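Local coordinates for protein RTX toxin RtxA (Vibrio vulnificus MO6-24/O, PDB 6IMP) that forms an alpha/beta hydrolase effector domain of a secreted virulence toxin and probably acts as a hydrolase, at residues L72-G86 and I128-D142. Numbering follows the deposited sequence.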
# COMPACT_ATOMS: atom_id res chain seq x y z
N LEU A 72 13.95 5.46 -6.72
CA LEU A 72 13.15 6.28 -7.63
C LEU A 72 13.26 7.75 -7.24
O LEU A 72 13.53 8.06 -6.07
CB LEU A 72 11.68 5.83 -7.57
CG LEU A 72 11.36 4.34 -7.75
CD1 LEU A 72 9.85 4.15 -7.75
CD2 LEU A 72 11.95 3.77 -9.03
N LYS A 73 13.05 8.65 -8.20
CA LYS A 73 12.98 10.10 -7.93
C LYS A 73 11.59 10.51 -7.44
O LYS A 73 10.71 10.89 -8.24
CB LYS A 73 13.36 10.94 -9.17
CG LYS A 73 13.33 12.45 -8.92
CD LYS A 73 12.84 13.26 -10.12
CE LYS A 73 13.78 13.15 -11.31
NZ LYS A 73 13.81 14.40 -12.12
N GLY A 74 11.41 10.47 -6.13
CA GLY A 74 10.18 10.98 -5.53
C GLY A 74 10.14 12.49 -5.57
O GLY A 74 11.15 13.14 -5.85
N GLU A 75 8.97 13.05 -5.29
CA GLU A 75 8.79 14.50 -5.31
C GLU A 75 9.41 15.22 -4.09
O GLU A 75 9.72 16.40 -4.17
CB GLU A 75 7.30 14.85 -5.44
CG GLU A 75 7.04 16.35 -5.58
CD GLU A 75 5.58 16.69 -5.74
OE1 GLU A 75 4.73 15.78 -5.60
OE2 GLU A 75 5.27 17.88 -6.00
N ALA A 76 9.62 14.50 -2.99
CA ALA A 76 10.26 15.07 -1.78
C ALA A 76 11.65 14.50 -1.53
O ALA A 76 12.32 14.89 -0.58
CB ALA A 76 9.38 14.84 -0.55
N GLY A 77 12.11 13.59 -2.38
CA GLY A 77 13.32 12.82 -2.08
C GLY A 77 13.31 11.47 -2.77
O GLY A 77 12.58 11.28 -3.75
N ARG A 78 14.11 10.53 -2.27
CA ARG A 78 14.20 9.22 -2.92
C ARG A 78 13.38 8.12 -2.24
O ARG A 78 13.09 8.19 -1.04
CB ARG A 78 15.66 8.81 -3.15
CG ARG A 78 16.48 8.51 -1.92
CD ARG A 78 17.97 8.59 -2.25
NE ARG A 78 18.79 8.25 -1.10
CZ ARG A 78 19.02 9.06 -0.06
NH1 ARG A 78 19.79 8.66 0.94
NH2 ARG A 78 18.49 10.27 -0.02
N LEU A 79 12.93 7.18 -3.06
CA LEU A 79 11.99 6.14 -2.66
C LEU A 79 12.62 4.78 -2.92
O LEU A 79 12.81 4.37 -4.07
CB LEU A 79 10.69 6.25 -3.46
CG LEU A 79 9.86 7.52 -3.31
CD1 LEU A 79 8.76 7.58 -4.37
CD2 LEU A 79 9.27 7.62 -1.91
N THR A 80 12.91 4.05 -1.85
CA THR A 80 13.79 2.90 -1.94
C THR A 80 13.06 1.59 -1.70
O THR A 80 12.21 1.49 -0.81
CB THR A 80 14.91 3.02 -0.92
OG1 THR A 80 14.34 3.09 0.38
CG2 THR A 80 15.71 4.27 -1.19
N GLY A 81 13.37 0.60 -2.53
CA GLY A 81 13.08 -0.79 -2.21
C GLY A 81 13.55 -1.74 -3.29
O GLY A 81 14.60 -1.53 -3.90
N TYR A 82 12.78 -2.80 -3.52
CA TYR A 82 13.15 -3.80 -4.51
C TYR A 82 12.07 -3.99 -5.57
O TYR A 82 10.89 -3.66 -5.38
CB TYR A 82 13.47 -5.14 -3.85
CG TYR A 82 14.53 -5.07 -2.78
CD1 TYR A 82 14.26 -4.48 -1.55
CD2 TYR A 82 15.79 -5.62 -2.97
CE1 TYR A 82 15.21 -4.43 -0.55
CE2 TYR A 82 16.76 -5.58 -1.97
CZ TYR A 82 16.47 -4.98 -0.77
OH TYR A 82 17.43 -4.93 0.24
N TYR A 83 12.53 -4.46 -6.72
CA TYR A 83 11.67 -5.08 -7.71
C TYR A 83 11.96 -6.57 -7.68
O TYR A 83 13.06 -6.99 -8.01
CB TYR A 83 12.01 -4.54 -9.09
CG TYR A 83 11.04 -4.95 -10.15
CD1 TYR A 83 9.90 -4.21 -10.40
CD2 TYR A 83 11.27 -6.09 -10.92
CE1 TYR A 83 9.00 -4.58 -11.38
CE2 TYR A 83 10.37 -6.47 -11.91
CZ TYR A 83 9.24 -5.71 -12.14
OH TYR A 83 8.34 -6.08 -13.11
N HIS A 84 10.99 -7.36 -7.22
CA HIS A 84 11.12 -8.83 -7.24
C HIS A 84 10.41 -9.42 -8.46
O HIS A 84 9.28 -9.04 -8.77
CB HIS A 84 10.51 -9.45 -5.99
CG HIS A 84 10.74 -8.69 -4.73
ND1 HIS A 84 11.89 -8.84 -3.97
CD2 HIS A 84 9.92 -7.88 -4.01
CE1 HIS A 84 11.78 -8.11 -2.87
NE2 HIS A 84 10.60 -7.53 -2.86
N GLN A 85 11.05 -10.41 -9.11
CA GLN A 85 10.49 -11.00 -10.35
C GLN A 85 10.29 -12.52 -10.32
O GLN A 85 10.86 -13.23 -9.49
CB GLN A 85 11.31 -10.61 -11.59
CG GLN A 85 12.77 -11.01 -11.57
CD GLN A 85 13.67 -9.89 -12.06
OE1 GLN A 85 13.50 -9.38 -13.17
NE2 GLN A 85 14.62 -9.48 -11.22
N GLY A 86 9.46 -12.99 -11.25
CA GLY A 86 9.12 -14.41 -11.37
C GLY A 86 10.22 -15.23 -12.01
O GLY A 86 10.45 -16.38 -11.62
N ILE A 128 4.89 -13.99 -11.45
CA ILE A 128 4.42 -12.59 -11.47
C ILE A 128 5.44 -11.70 -10.74
O ILE A 128 5.90 -12.06 -9.64
CB ILE A 128 3.02 -12.46 -10.82
CG1 ILE A 128 1.98 -13.25 -11.64
CG2 ILE A 128 2.59 -11.00 -10.73
CD1 ILE A 128 0.66 -13.44 -10.93
N ASP A 129 5.79 -10.56 -11.34
CA ASP A 129 6.73 -9.62 -10.72
C ASP A 129 6.00 -8.77 -9.70
O ASP A 129 4.84 -8.41 -9.91
CB ASP A 129 7.38 -8.68 -11.75
CG ASP A 129 7.98 -9.41 -12.93
OD1 ASP A 129 8.80 -10.32 -12.71
OD2 ASP A 129 7.65 -9.06 -14.08
N MET A 130 6.68 -8.42 -8.62
CA MET A 130 6.11 -7.54 -7.62
C MET A 130 7.02 -6.35 -7.35
O MET A 130 8.18 -6.54 -6.96
CB MET A 130 5.87 -8.31 -6.33
CG MET A 130 4.92 -7.61 -5.39
SD MET A 130 5.14 -8.18 -3.71
CE MET A 130 3.44 -8.08 -3.16
N LEU A 131 6.49 -5.14 -7.56
CA LEU A 131 7.17 -3.89 -7.16
C LEU A 131 6.88 -3.55 -5.71
O LEU A 131 5.72 -3.42 -5.33
CB LEU A 131 6.76 -2.70 -8.04
CG LEU A 131 7.33 -1.34 -7.57
CD1 LEU A 131 8.85 -1.33 -7.65
CD2 LEU A 131 6.76 -0.14 -8.34
N ALA A 132 7.94 -3.37 -4.93
CA ALA A 132 7.82 -3.19 -3.48
C ALA A 132 8.70 -2.06 -2.97
O ALA A 132 9.85 -2.28 -2.56
CB ALA A 132 8.15 -4.48 -2.76
N VAL A 133 8.12 -0.86 -2.94
CA VAL A 133 8.84 0.39 -2.66
C VAL A 133 8.24 1.10 -1.45
O VAL A 133 7.01 1.24 -1.33
CB VAL A 133 8.80 1.32 -3.87
CG1 VAL A 133 9.45 2.66 -3.57
CG2 VAL A 133 9.49 0.65 -5.04
N ASN A 134 9.11 1.54 -0.55
CA ASN A 134 8.71 2.36 0.60
C ASN A 134 8.18 3.72 0.17
O ASN A 134 8.81 4.45 -0.59
CB ASN A 134 9.90 2.59 1.53
CG ASN A 134 10.22 1.41 2.39
OD1 ASN A 134 9.41 0.98 3.21
ND2 ASN A 134 11.42 0.89 2.25
N LEU A 135 7.05 4.09 0.74
CA LEU A 135 6.57 5.47 0.72
C LEU A 135 7.54 6.34 1.51
O LEU A 135 8.31 5.84 2.34
CB LEU A 135 5.20 5.54 1.37
CG LEU A 135 4.19 4.59 0.73
CD1 LEU A 135 3.04 4.31 1.68
CD2 LEU A 135 3.70 5.18 -0.58
N ARG A 136 7.49 7.65 1.29
CA ARG A 136 8.33 8.57 2.06
C ARG A 136 8.24 8.31 3.57
O ARG A 136 7.15 8.15 4.11
CB ARG A 136 7.95 10.02 1.79
CG ARG A 136 6.61 10.42 2.38
CD ARG A 136 6.26 11.82 1.96
NE ARG A 136 5.98 11.90 0.53
CZ ARG A 136 5.78 13.04 -0.12
NH1 ARG A 136 5.54 13.02 -1.42
NH2 ARG A 136 5.80 14.20 0.53
N GLY A 137 9.40 8.25 4.22
CA GLY A 137 9.48 8.14 5.68
C GLY A 137 9.51 6.70 6.17
O GLY A 137 9.63 6.45 7.37
N TYR A 138 9.44 5.77 5.22
CA TYR A 138 9.36 4.36 5.51
C TYR A 138 10.56 3.68 4.89
O TYR A 138 11.00 4.04 3.79
CB TYR A 138 8.09 3.78 4.91
CG TYR A 138 6.87 4.02 5.75
CD1 TYR A 138 6.59 3.20 6.84
CD2 TYR A 138 5.98 5.05 5.46
CE1 TYR A 138 5.45 3.39 7.60
CE2 TYR A 138 4.84 5.25 6.22
CZ TYR A 138 4.58 4.42 7.29
OH TYR A 138 3.46 4.61 8.08
N GLY A 139 11.06 2.66 5.59
CA GLY A 139 12.30 1.96 5.22
C GLY A 139 13.46 2.91 5.01
O GLY A 139 13.90 3.58 5.95
N GLU A 140 13.95 2.97 3.78
CA GLU A 140 15.11 3.80 3.43
C GLU A 140 14.72 4.99 2.53
O GLU A 140 15.59 5.67 1.98
CB GLU A 140 16.20 2.94 2.75
CG GLU A 140 17.30 2.42 3.68
CD GLU A 140 18.48 1.82 2.92
OE1 GLU A 140 18.26 1.12 1.91
OE2 GLU A 140 19.64 2.04 3.34
N SER A 141 13.43 5.25 2.40
CA SER A 141 12.96 6.34 1.55
C SER A 141 13.06 7.65 2.30
O SER A 141 12.88 7.68 3.52
CB SER A 141 11.52 6.09 1.09
OG SER A 141 11.44 4.94 0.26
N ASP A 142 13.34 8.73 1.58
CA ASP A 142 13.52 10.04 2.22
C ASP A 142 12.20 10.66 2.58
O ASP A 142 11.21 10.47 1.88
CB ASP A 142 14.22 11.02 1.30
CG ASP A 142 15.67 10.71 1.12
OD1 ASP A 142 16.39 10.53 2.13
OD2 ASP A 142 16.09 10.66 -0.06
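Leu79 overlaps Val133 through its CB, 3.8 Å from CG1 of Val133, while its CD2 branch reaches over the backbone of Asn134 and Arg136. With Leu72 on the neighbouring strand this makes an apolar face against helix 147-164, where Leu72 meets Tyr160 and Leu79 meets Thr156. Strands 78-84 and 129-133 are antiparallel, their axes at 176°. Tyr82 pairs with Ala132 and His84 with Met130 through two backbone bonds each. Further along, Tyr83 has CG anti to its backbone N (chi1 -171°), which sets the ring so that Leu131 CD1 meets its edge, near the plane, 4.1 Å from Tyr83 CD1. Its OH gives a weak bond to Asp129 OD2, 3.2 Å away; Lys100 is the stronger, ionic partner of that oxygen.

Past the end of strand 129-133, Asn134 N (3.1 Å) and ND2 grip Thr80 O from opposite faces of its carbonyl plane; Asn134 OD1 takes the backbone N of Ala112, and ND2 also bonds Glu113. Ser141 OG links the two segments again, accepting from Thr80 N at 2.7 Å and donating to Asn134 O. Asp142 N continues the pairing, 2.7 Å from Arg78 O in the carbonyl plane, and a salt bridge joins Arg78 to Asp142, although the carboxylate's exact placement is uncertain. The strand order 67-73, 78-84, 129-133, 101-105 (1-2-4-3), with 78-84 the antiparallel second strand, is that of the alpha/beta hydrolase fold.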